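Local coordinates for periplasmic oligopeptide-binding protein (PDB 3ZS6) that probably binds oligopeptides in the periplasm as the solute-binding component of an ABC transport system for peptide uptake, at residues E24-N29 with I494-S499. Residues are numbered along the deposited sequence; the frame is centred on the assembly and turned at random. Where two conformers were deposited one is given.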
# COMPACT_ATOMS: atom_id res chain seq x y z
N GLU A 24 -5.99 -5.21 -1.40
CA GLU A 24 -4.58 -5.22 -1.01
C GLU A 24 -3.81 -4.01 -1.51
O GLU A 24 -2.76 -3.67 -0.96
CB GLU A 24 -3.86 -6.44 -1.60
CG GLU A 24 -4.30 -7.79 -1.13
CD GLU A 24 -3.45 -8.88 -1.76
OE1 GLU A 24 -2.23 -8.92 -1.47
OE2 GLU A 24 -4.01 -9.67 -2.54
N SER A 25 -4.28 -3.40 -2.60
CA SER A 25 -3.45 -2.45 -3.35
C SER A 25 -3.83 -0.99 -3.15
O SER A 25 -4.92 -0.67 -2.66
CB SER A 25 -3.50 -2.76 -4.85
OG SER A 25 -4.75 -2.37 -5.39
N TRP A 26 -2.93 -0.11 -3.59
CA TRP A 26 -3.21 1.32 -3.66
C TRP A 26 -4.52 1.54 -4.44
O TRP A 26 -5.38 2.32 -4.03
CB TRP A 26 -2.06 2.07 -4.35
CG TRP A 26 -2.33 3.56 -4.48
CD1 TRP A 26 -2.03 4.53 -3.57
CD2 TRP A 26 -2.96 4.23 -5.59
NE1 TRP A 26 -2.42 5.76 -4.04
CE2 TRP A 26 -2.99 5.61 -5.27
CE3 TRP A 26 -3.49 3.81 -6.81
CZ2 TRP A 26 -3.55 6.57 -6.13
CZ3 TRP A 26 -4.03 4.76 -7.67
CH2 TRP A 26 -4.05 6.13 -7.32
N THR A 27 -4.65 0.85 -5.57
CA THR A 27 -5.84 1.01 -6.40
C THR A 27 -7.10 0.53 -5.67
O THR A 27 -8.12 1.20 -5.68
CB THR A 27 -5.71 0.28 -7.75
OG1 THR A 27 -4.68 0.89 -8.55
CG2 THR A 27 -7.05 0.33 -8.51
N GLY A 28 -7.01 -0.63 -5.02
CA GLY A 28 -8.14 -1.18 -4.29
C GLY A 28 -8.60 -0.28 -3.15
O GLY A 28 -9.80 -0.10 -2.92
N ASN A 29 -7.65 0.30 -2.43
CA ASN A 29 -7.99 1.23 -1.35
C ASN A 29 -8.58 2.54 -1.85
O ASN A 29 -9.55 3.04 -1.28
CB ASN A 29 -6.78 1.50 -0.46
CG ASN A 29 -6.54 0.40 0.54
OD1 ASN A 29 -7.01 0.46 1.68
ND2 ASN A 29 -5.79 -0.62 0.12
N ILE A 494 0.54 9.60 2.51
CA ILE A 494 0.28 8.21 2.14
C ILE A 494 -0.58 8.12 0.89
O ILE A 494 -0.96 7.04 0.47
CB ILE A 494 -0.30 7.37 3.30
CG1 ILE A 494 -1.74 7.74 3.61
CG2 ILE A 494 0.58 7.48 4.55
CD1 ILE A 494 -2.39 6.78 4.60
N ASP A 495 -0.86 9.28 0.30
CA ASP A 495 -1.60 9.36 -0.96
C ASP A 495 -2.94 8.63 -0.93
O ASP A 495 -3.29 7.89 -1.86
CB ASP A 495 -0.75 8.88 -2.15
CG ASP A 495 -1.40 9.21 -3.50
OD1 ASP A 495 -2.25 10.13 -3.56
OD2 ASP A 495 -1.08 8.55 -4.49
N MET A 496 -3.69 8.84 0.15
CA MET A 496 -5.04 8.32 0.24
C MET A 496 -6.01 9.49 0.08
O MET A 496 -6.45 10.11 1.06
CB MET A 496 -5.26 7.57 1.56
CG MET A 496 -4.80 6.09 1.53
SD MET A 496 -5.79 5.03 0.42
CE MET A 496 -4.62 4.60 -0.88
N ARG A 497 -6.31 9.80 -1.18
CA ARG A 497 -7.08 11.00 -1.51
C ARG A 497 -8.43 10.63 -2.09
O ARG A 497 -8.54 10.26 -3.26
CB ARG A 497 -6.28 11.87 -2.50
CG ARG A 497 -4.92 12.38 -1.94
CD ARG A 497 -4.08 13.05 -3.04
NE ARG A 497 -3.11 14.02 -2.52
CZ ARG A 497 -1.81 13.79 -2.35
NH1 ARG A 497 -1.28 12.60 -2.64
NH2 ARG A 497 -1.02 14.76 -1.88
N ALA A 498 -9.46 10.73 -1.26
CA ALA A 498 -10.81 10.32 -1.63
C ALA A 498 -11.46 11.35 -2.53
O ALA A 498 -11.21 12.55 -2.41
CB ALA A 498 -11.66 10.11 -0.38
N SER A 499 -12.32 10.89 -3.43
CA SER A 499 -13.01 11.80 -4.33
C SER A 499 -13.92 12.81 -3.61
O SER A 499 -14.08 13.95 -4.06
CB SER A 499 -13.80 11.00 -5.37
OG SER A 499 -12.94 10.13 -6.09
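The nearest CA atoms across the contact, those of Asn-29 and Met-496, are 7.8 Å apart. The backbones of helix 26-35's first turn and the irregular 494-499, in the loop before strand 503-504, make no direct bond to each other; side chains, one of them reaching a backbone carbonyl, join them. Ser-25 is the N-cap: its short hydroxyl turns back to accept from Gly-28 N (2.9 Å to OG). Ser-25 O receives both Asn-29 N, the first helical bond, and Asn-29 ND2, the latter almost straight but from above the carbonyl plane.

Trp-26 has CG anti to its backbone N (chi1 178°), a torsion that swings the indole toward 494-499. Its NE1 donates to Asp-495 O (3.2 Å, 141°) and, in a weak, bent bond, to OD2 of the same residue (3.1 Å); ring and carboxylate planes lie 35° apart. Folded along its length, Met-496 runs past the indole in the opposite sense. In one of its two modelled conformers, hence less certainly than the indole bonds, CE lies 3.7 Å from Trp-26 CD1 and SD 3.8 Å from Asn-29 CB. A flexible thioether suits this junction between ring and helix, and Met-496 also packs on Thr-30 and Leu-33 of the same helix.

Asp-495 OD1 forms a salt bridge with Arg-497 NH1 (2.8 Å), and Arg-479 pairs with OD2. The bound peptide hydrogen-bonds to the backbones of Glu-24 and Trp-26, and an acidic side chain of it packs on Trp-26, Asn-29 and Met-496. Two arginines should keep Asp-495 ionised, and the shared indole N-H probably restricts rotation of Trp-26, linking the buried Asp-495 and its two arginines to one wall of the peptide site.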